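Local structure of HicB3 antitoxin (Yersinia pestis, 4P78) at the interface of chains A and B. The protein counteracts the HicA3 toxin by forming a complex with it, as the antitoxin of the HicA3-HicB3 toxin-antitoxin system. Numbering follows the deposited sequence. Chains: chain A/B, HicB3 antitoxin.

Contact 1: the interface of chains A and B. Residues chain A 2-4, 60-61, 63, 66, 81; chain B 30-31, 34.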
ATOM      1  N   ILE A   2      -0.210  -9.770  -8.067  1.00 41.07           N
ATOM      2  CA  ILE A   2      -0.465  -8.606  -7.224  1.00 36.64           C
ATOM      3  C   ILE A   2       0.302  -7.389  -7.715  1.00 31.58           C
ATOM      4  O   ILE A   2       1.524  -7.426  -7.839  1.00 33.26           O
ATOM      5  CB  ILE A   2      -0.078  -8.856  -5.750  1.00 37.78           C
ATOM      6  CG1 ILE A   2      -0.878 -10.013  -5.168  1.00 42.58           C
ATOM      7  CG2 ILE A   2      -0.361  -7.613  -4.905  1.00 34.93           C
ATOM      8  CD1 ILE A   2      -2.319  -9.661  -4.961  1.00 48.40           C
ATOM      9  N   TYR A   3      -0.421  -6.304  -7.977  1.00 30.65           N
ATOM     10  CA  TYR A   3       0.204  -5.055  -8.371  1.00 28.21           C
ATOM     11  C   TYR A   3       0.020  -3.962  -7.335  1.00 24.99           C
ATOM     12  O   TYR A   3      -1.036  -3.857  -6.706  1.00 27.21           O
ATOM     13  CB  TYR A   3      -0.350  -4.577  -9.715  1.00 33.38           C
ATOM     14  CG  TYR A   3       0.382  -5.139 -10.902  1.00 38.76           C
ATOM     15  CD1 TYR A   3      -0.026  -6.324 -11.501  1.00 41.43           C
ATOM     16  CD2 TYR A   3       1.485  -4.479 -11.432  1.00 39.14           C
ATOM     17  CE1 TYR A   3       0.654  -6.834 -12.596  1.00 40.31           C
ATOM     18  CE2 TYR A   3       2.160  -4.979 -12.522  1.00 38.96           C
ATOM     19  CZ  TYR A   3       1.743  -6.154 -13.103  1.00 43.71           C
ATOM     20  OH  TYR A   3       2.432  -6.645 -14.198  1.00 48.14           O
ATOM     21  N   PRO A   4       1.055  -3.132  -7.162  1.00 25.71           N
ATOM     22  CA  PRO A   4       0.939  -1.942  -6.314  1.00 24.26           C
ATOM     23  C   PRO A   4       0.173  -0.847  -7.027  1.00 24.78           C
ATOM     24  O   PRO A   4       0.337  -0.696  -8.246  1.00 22.89           O
ATOM     25  CB  PRO A   4       2.383  -1.516  -6.094  1.00 22.01           C
ATOM     26  CG  PRO A   4       3.117  -2.040  -7.316  1.00 25.87           C
ATOM     27  CD  PRO A   4       2.409  -3.299  -7.726  1.00 24.83           C
ATOM     28  N   PRO A  60       5.992  -6.195 -10.615  1.00 34.11           N
ATOM     29  CA  PRO A  60       6.350  -5.349  -9.470  1.00 31.96           C
ATOM     30  C   PRO A  60       7.769  -5.570  -8.953  1.00 36.12           C
ATOM     31  O   PRO A  60       8.235  -6.709  -8.851  1.00 36.45           O
ATOM     32  CB  PRO A  60       5.323  -5.752  -8.409  1.00 32.47           C
ATOM     33  CG  PRO A  60       4.136  -6.191  -9.191  1.00 33.03           C
ATOM     34  CD  PRO A  60       4.699  -6.880 -10.409  1.00 35.70           C
ATOM     35  N   LYS A  61       8.417  -4.466  -8.589  1.00 32.88           N
ATOM     36  CA  LYS A  61       9.815  -4.443  -8.181  1.00 35.51           C
ATOM     37  C   LYS A  61      10.090  -4.858  -6.720  1.00 39.67           C
ATOM     38  O   LYS A  61       9.260  -5.469  -6.048  1.00 36.75           O
ATOM     39  CB  LYS A  61      10.366  -3.038  -8.415  1.00 39.40           C
ATOM     40  CG  LYS A  61       9.926  -2.401  -9.744  1.00 41.89           C
ATOM     41  CD  LYS A  61      10.279  -3.282 -10.951  1.00 39.86           C
ATOM     42  CE  LYS A  61       9.824  -2.645 -12.275  1.00 45.97           C
ATOM     43  NZ  LYS A  61       8.361  -2.803 -12.566  1.00 34.22           N
ATOM     44  N   PRO A  63      10.374  -4.304  -2.812  1.00 33.53           N
ATOM     45  CA  PRO A  63       9.605  -3.472  -1.867  1.00 28.98           C
ATOM     46  C   PRO A  63      10.288  -2.153  -1.536  1.00 27.96           C
ATOM     47  O   PRO A  63       9.613  -1.147  -1.331  1.00 27.40           O
ATOM     48  CB  PRO A  63       9.520  -4.348  -0.610  1.00 27.48           C
ATOM     49  CG  PRO A  63       9.646  -5.736  -1.113  1.00 33.95           C
ATOM     50  CD  PRO A  63      10.529  -5.690  -2.329  1.00 31.35           C
ATOM     51  N   TYR A  66       9.197   0.948  -3.564  1.00 28.80           N
ATOM     52  CA  TYR A  66       7.956   1.639  -3.191  1.00 25.18           C
ATOM     53  C   TYR A  66       8.111   2.411  -1.884  1.00 24.98           C
ATOM     54  O   TYR A  66       7.659   3.551  -1.773  1.00 25.18           O
ATOM     55  CB  TYR A  66       6.801   0.632  -3.114  1.00 29.55           C
ATOM     56  CG  TYR A  66       6.729  -0.177  -4.388  1.00 31.64           C
ATOM     57  CD1 TYR A  66       6.101   0.331  -5.527  1.00 27.45           C
ATOM     58  CD2 TYR A  66       7.359  -1.417  -4.484  1.00 28.71           C
ATOM     59  CE1 TYR A  66       6.074  -0.394  -6.723  1.00 26.88           C
ATOM     60  CE2 TYR A  66       7.335  -2.155  -5.674  1.00 26.87           C
ATOM     61  CZ  TYR A  66       6.695  -1.641  -6.788  1.00 33.56           C
ATOM     62  OH  TYR A  66       6.675  -2.388  -7.961  1.00 29.13           O
ATOM     63  N   PHE A  81      -3.063  -2.672  -3.130  1.00 24.61           N
ATOM     64  CA  PHE A  81      -2.738  -3.869  -3.887  1.00 24.14           C
ATOM     65  C   PHE A  81      -3.950  -4.304  -4.679  1.00 28.44           C
ATOM     66  O   PHE A  81      -5.058  -4.373  -4.140  1.00 30.16           O
ATOM     67  CB  PHE A  81      -2.282  -5.004  -2.949  1.00 26.49           C
ATOM     68  CG  PHE A  81      -1.323  -4.552  -1.893  1.00 26.74           C
ATOM     69  CD1 PHE A  81      -1.788  -4.046  -0.687  1.00 24.48           C
ATOM     70  CD2 PHE A  81       0.047  -4.596  -2.116  1.00 27.26           C
ATOM     71  CE1 PHE A  81      -0.905  -3.597   0.283  1.00 24.58           C
ATOM     72  CE2 PHE A  81       0.941  -4.154  -1.147  1.00 23.27           C
ATOM     73  CZ  PHE A  81       0.469  -3.657   0.050  1.00 26.31           C
TER
ATOM     74  N   THR B  30       9.638  -9.931  -0.445  1.00 29.33           N
ATOM     75  CA  THR B  30       9.245  -9.590  -1.797  1.00 32.46           C
ATOM     76  C   THR B  30       8.021  -8.688  -1.767  1.00 31.11           C
ATOM     77  O   THR B  30       7.332  -8.592  -0.743  1.00 28.02           O
ATOM     78  CB  THR B  30       8.913 -10.836  -2.599  1.00 31.78           C
ATOM     79  OG1 THR B  30       7.724 -11.421  -2.052  1.00 33.25           O
ATOM     80  CG2 THR B  30      10.048 -11.838  -2.511  1.00 32.70           C
ATOM     81  N   PHE B  31       7.739  -8.038  -2.891  1.00 30.35           N
ATOM     82  CA  PHE B  31       6.569  -7.184  -2.962  1.00 30.92           C
ATOM     83  C   PHE B  31       5.292  -7.962  -2.642  1.00 28.99           C
ATOM     84  O   PHE B  31       4.393  -7.453  -1.966  1.00 27.76           O
ATOM     85  CB  PHE B  31       6.413  -6.536  -4.342  1.00 32.36           C
ATOM     86  CG  PHE B  31       5.132  -5.795  -4.469  1.00 27.78           C
ATOM     87  CD1 PHE B  31       5.010  -4.530  -3.927  1.00 25.81           C
ATOM     88  CD2 PHE B  31       4.021  -6.400  -5.026  1.00 30.06           C
ATOM     89  CE1 PHE B  31       3.803  -3.846  -3.971  1.00 29.77           C
ATOM     90  CE2 PHE B  31       2.812  -5.727  -5.084  1.00 29.34           C
ATOM     91  CZ  PHE B  31       2.703  -4.449  -4.543  1.00 27.16           C
ATOM     92  N   ILE B  34       4.015  -8.503   1.071  1.00 23.56           N
ATOM     93  CA  ILE B  34       3.520  -7.420   1.919  1.00 26.26           C
ATOM     94  C   ILE B  34       2.084  -7.682   2.328  1.00 27.07           C
ATOM     95  O   ILE B  34       1.803  -7.845   3.518  1.00 27.77           O
ATOM     96  CB  ILE B  34       3.625  -6.022   1.231  1.00 28.83           C
ATOM     97  CG1 ILE B  34       5.070  -5.729   0.829  1.00 26.13           C
ATOM     98  CG2 ILE B  34       3.096  -4.920   2.175  1.00 24.02           C
ATOM     99  CD1 ILE B  34       5.252  -4.465   0.006  1.00 23.59           C
TER
HETATM  100  O   HOH W   1       9.680  -7.976  -5.096  1.00 34.60           O

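Contact 2: the interface of chains A and B. Residues chain A 66-67, 72, 78-79, 81; chain B 7, 34, 78-80.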
ATOM      1  N   TYR A  66       9.197   0.948  -3.564  1.00 28.80           N
ATOM      2  CA  TYR A  66       7.956   1.639  -3.191  1.00 25.18           C
ATOM      3  C   TYR A  66       8.111   2.411  -1.884  1.00 24.98           C
ATOM      4  O   TYR A  66       7.659   3.551  -1.773  1.00 25.18           O
ATOM      5  CB  TYR A  66       6.801   0.632  -3.114  1.00 29.55           C
ATOM      6  CG  TYR A  66       6.729  -0.177  -4.388  1.00 31.64           C
ATOM      7  CD1 TYR A  66       6.101   0.331  -5.527  1.00 27.45           C
ATOM      8  CD2 TYR A  66       7.359  -1.417  -4.484  1.00 28.71           C
ATOM      9  CE1 TYR A  66       6.074  -0.394  -6.723  1.00 26.88           C
ATOM     10  CE2 TYR A  66       7.335  -2.155  -5.674  1.00 26.87           C
ATOM     11  CZ  TYR A  66       6.695  -1.641  -6.788  1.00 33.56           C
ATOM     12  OH  TYR A  66       6.675  -2.388  -7.961  1.00 29.13           O
ATOM     13  N   ILE A  67       8.782   1.807  -0.909  1.00 25.80           N
ATOM     14  CA  ILE A  67       9.016   2.464   0.375  1.00 24.83           C
ATOM     15  C   ILE A  67       9.871   3.715   0.188  1.00 23.05           C
ATOM     16  O   ILE A  67       9.712   4.688   0.911  1.00 24.57           O
ATOM     17  CB  ILE A  67       9.680   1.497   1.382  1.00 21.44           C
ATOM     18  CG1 ILE A  67       8.763   0.295   1.603  1.00 23.69           C
ATOM     19  CG2 ILE A  67       9.974   2.193   2.715  1.00 25.03           C
ATOM     20  CD1 ILE A  67       9.458  -0.925   2.187  1.00 24.42           C
ATOM     21  N   LEU A  72       4.777   8.968  -2.727  1.00 28.56           N
ATOM     22  CA  LEU A  72       3.910   8.636  -1.601  1.00 33.36           C
ATOM     23  C   LEU A  72       3.957   9.751  -0.553  1.00 35.91           C
ATOM     24  O   LEU A  72       2.915  10.250  -0.124  1.00 40.32           O
ATOM     25  CB  LEU A  72       4.300   7.291  -0.993  1.00 29.57           C
ATOM     26  CG  LEU A  72       3.909   6.106  -1.891  1.00 31.73           C
ATOM     27  CD1 LEU A  72       4.376   4.774  -1.313  1.00 24.79           C
ATOM     28  CD2 LEU A  72       2.398   6.086  -2.180  1.00 24.87           C
ATOM     29  N   ILE A  78      -1.287   6.655  -0.628  1.00 27.32           N
ATOM     30  CA  ILE A  78      -1.349   5.406   0.106  1.00 25.28           C
ATOM     31  C   ILE A  78      -1.057   4.263  -0.860  1.00 25.01           C
ATOM     32  O   ILE A  78      -1.500   4.297  -2.005  1.00 23.25           O
ATOM     33  CB  ILE A  78      -2.725   5.242   0.773  1.00 29.12           C
ATOM     34  CG1 ILE A  78      -2.945   6.408   1.745  1.00 28.26           C
ATOM     35  CG2 ILE A  78      -2.830   3.903   1.508  1.00 28.83           C
ATOM     36  CD1 ILE A  78      -4.400   6.742   1.978  1.00 36.44           C
ATOM     37  N   LEU A  79      -0.282   3.278  -0.412  1.00 25.01           N
ATOM     38  CA  LEU A  79      -0.043   2.060  -1.189  1.00 22.08           C
ATOM     39  C   LEU A  79      -1.180   1.047  -1.034  1.00 24.47           C
ATOM     40  O   LEU A  79      -1.584   0.704   0.086  1.00 22.58           O
ATOM     41  CB  LEU A  79       1.273   1.405  -0.769  1.00 21.35           C
ATOM     42  CG  LEU A  79       1.604   0.016  -1.333  1.00 20.50           C
ATOM     43  CD1 LEU A  79       1.824   0.063  -2.856  1.00 21.13           C
ATOM     44  CD2 LEU A  79       2.834  -0.545  -0.620  1.00 22.52           C
ATOM     45  N   PHE A  81      -3.063  -2.672  -3.130  1.00 24.61           N
ATOM     46  CA  PHE A  81      -2.738  -3.869  -3.887  1.00 24.14           C
ATOM     47  C   PHE A  81      -3.950  -4.304  -4.679  1.00 28.44           C
ATOM     48  O   PHE A  81      -5.058  -4.373  -4.140  1.00 30.16           O
ATOM     49  CB  PHE A  81      -2.282  -5.004  -2.949  1.00 26.49           C
ATOM     50  CG  PHE A  81      -1.323  -4.552  -1.893  1.00 26.74           C
ATOM     51  CD1 PHE A  81      -1.788  -4.046  -0.687  1.00 24.48           C
ATOM     52  CD2 PHE A  81       0.047  -4.596  -2.116  1.00 27.26           C
ATOM     53  CE1 PHE A  81      -0.905  -3.597   0.283  1.00 24.58           C
ATOM     54  CE2 PHE A  81       0.941  -4.154  -1.147  1.00 23.27           C
ATOM     55  CZ  PHE A  81       0.469  -3.657   0.050  1.00 26.31           C
TER
ATOM     56  N   ILE B   7       4.689   0.543   6.754  1.00 23.14           N
ATOM     57  CA  ILE B   7       5.723  -0.307   6.150  1.00 23.58           C
ATOM     58  C   ILE B   7       7.090   0.366   6.139  1.00 23.73           C
ATOM     59  O   ILE B   7       7.221   1.507   5.695  1.00 22.88           O
ATOM     60  CB  ILE B   7       5.350  -0.703   4.707  1.00 20.30           C
ATOM     61  CG1 ILE B   7       3.960  -1.350   4.670  1.00 24.24           C
ATOM     62  CG2 ILE B   7       6.371  -1.661   4.122  1.00 21.25           C
ATOM     63  CD1 ILE B   7       3.319  -1.336   3.273  1.00 24.56           C
ATOM     64  N   ILE B  34       4.015  -8.503   1.071  1.00 23.56           N
ATOM     65  CA  ILE B  34       3.520  -7.420   1.919  1.00 26.26           C
ATOM     66  C   ILE B  34       2.084  -7.682   2.328  1.00 27.07           C
ATOM     67  O   ILE B  34       1.803  -7.845   3.518  1.00 27.77           O
ATOM     68  CB  ILE B  34       3.625  -6.022   1.231  1.00 28.83           C
ATOM     69  CG1 ILE B  34       5.070  -5.729   0.829  1.00 26.13           C
ATOM     70  CG2 ILE B  34       3.096  -4.920   2.175  1.00 24.02           C
ATOM     71  CD1 ILE B  34       5.252  -4.465   0.006  1.00 23.59           C
ATOM     72  N   ILE B  78       6.116   3.973   4.903  1.00 23.46           N
ATOM     73  CA  ILE B  78       5.005   4.377   4.057  1.00 22.79           C
ATOM     74  C   ILE B  78       3.702   3.793   4.568  1.00 23.41           C
ATOM     75  O   ILE B  78       3.683   2.802   5.304  1.00 21.39           O
ATOM     76  CB  ILE B  78       5.185   3.958   2.569  1.00 22.55           C
ATOM     77  CG1 ILE B  78       5.483   2.459   2.455  1.00 22.98           C
ATOM     78  CG2 ILE B  78       6.236   4.832   1.902  1.00 21.07           C
ATOM     79  CD1 ILE B  78       5.265   1.882   1.044  1.00 22.31           C
ATOM     80  N   LEU B  79       2.613   4.428   4.175  1.00 22.18           N
ATOM     81  CA  LEU B  79       1.284   4.010   4.592  1.00 20.71           C
ATOM     82  C   LEU B  79       0.658   3.124   3.521  1.00 22.44           C
ATOM     83  O   LEU B  79       0.579   3.520   2.360  1.00 22.65           O
ATOM     84  CB  LEU B  79       0.425   5.237   4.848  1.00 21.71           C
ATOM     85  CG  LEU B  79      -1.047   5.045   5.175  1.00 22.97           C
ATOM     86  CD1 LEU B  79      -1.184   4.188   6.442  1.00 18.35           C
ATOM     87  CD2 LEU B  79      -1.698   6.423   5.336  1.00 21.47           C
ATOM     88  N   GLY B  80       0.255   1.914   3.899  1.00 20.40           N
ATOM     89  CA  GLY B  80      -0.454   1.027   2.990  1.00 18.35           C
ATOM     90  C   GLY B  80      -1.807   0.647   3.569  1.00 20.91           C
ATOM     91  O   GLY B  80      -2.175   1.114   4.646  1.00 18.09           O
TER

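Contact 1: the interface of chains A and B
B:Phe31 pushes its phenyl ring into an apolar pocket of chain A built from strand 2-9, strand 78-83, the segment at A:Pro60 and A:Lys61, and helix 63-67. Helix 31-52 of one HicB3 copy thus docks into the other, probably as part of an antitoxin dimer. B:Phe31 is the first residue of that helix, and with CG anti to the backbone N (chi1 173°) the ring reaches away from the helix start. Aliphatic contacts line one side of the ring. A:Pro60 places CB over the CD2 edge, 3.7 Å from CD2 of B:Phe31. A:Pro4 wraps the tip from the same side, CB outside the rim, 3.3 Å from CZ of B:Phe31, and CD below the CZ-CE2 edge. The methyl CG2 of A:Ile2 comes in beside CE2, the two side chains crossing at about a right angle. Aromatic contacts complete the pocket. A:Phe81 comes to the CZ tip from the side opposite the prolines, its CD2 3.6 Å from CZ of B:Phe31, the ring planes tilted and not stacked face to face. A:Tyr66 turns one face toward the CD1 and CE1 side of B:Phe31, its CE2 3.8 Å from CD1. One turn further along the helix, the CG2 branch of B:Ile34 touches CZ at the tip of A:Phe81. At the helix start, CG of A:Pro63 packs on the backbone of B:Thr30 and B:Phe31. The polar link between the chains here runs through water: water 1 lies 2.9 Å from the backbone N of B:Phe31 (167° at the hydrogen) and 2.7 Å from the carbonyl O of A:Lys61. Within chain A, a second-shell bond holds the phenol end of A:Tyr66 in place beside B:Phe31: the backbone N of A:Lys61 donates to OH of A:Tyr66 at 2.8 Å, with 154° at the hydrogen.

Contact 2: the interface of chains A and B
Wedged among A:Ile67, A:Leu72 and A:Leu79 is the side chain of B:Ile78. Its CG1 sits between the backbone N and the carbonyl carbon, the crowded position (chi1 53°), which spreads both branches toward chain A. From CB, the nearest neighbour across is the CD1 methyl of A:Leu72, 4.0 Å away. The CG2 methyl fits between that same CD1 of A:Leu72 and the carbonyl O of A:Ile67, 3.6 Å from the latter. On the other branch, CG1 lies against CG1 and CA of A:Ile67, the two side chains crossing at about a right angle. The tip, CD1, reaches CD2 of A:Leu79 at 3.8 Å and also touches CD1 of A:Leu72. The packing widens around this wedge: CD1 of A:Ile67 meets CG2 of B:Ile7 at 3.7 Å, and CD2 of A:Leu79 lies near the CD1 tip of B:Ile7. A:Ile78 and B:Leu79 lie side by side and point the same way, with CG1 of the former 3.8 Å from CD2 of the latter. Between these groups runs a direct backbone bond, from N of A:Leu79 to O of B:Leu79 at 2.9 Å. In the fold, the site lies where strand 78-83 of each chain meets its copy in a parallel bridge, A:Leu79 opposite B:Gly80, with helices 63-67 and 70-75 of chain A packing on the start of the chain B strand.

Contact 1 and contact 2 are neighbouring patches of one interface, the centres of their C-alpha atoms about 9 Å apart. They share A:Tyr66, A:Phe81 and B:Ile34, so their apolar packing is continuous. Helix 63-67 and strand 78-83 of chain A serve both, as does helix 31-52 of chain B; contact 1 adds B:Phe31 and strand 2-9 of chain A, contact 2 strands 78-83 and 2-9 of chain B. Side-chain insertion and strand pairing therefore probably work together in joining two antitoxin copies. The deposited assembly holds these with two other protein chains, which fits an antitoxin dimer within the toxin complex.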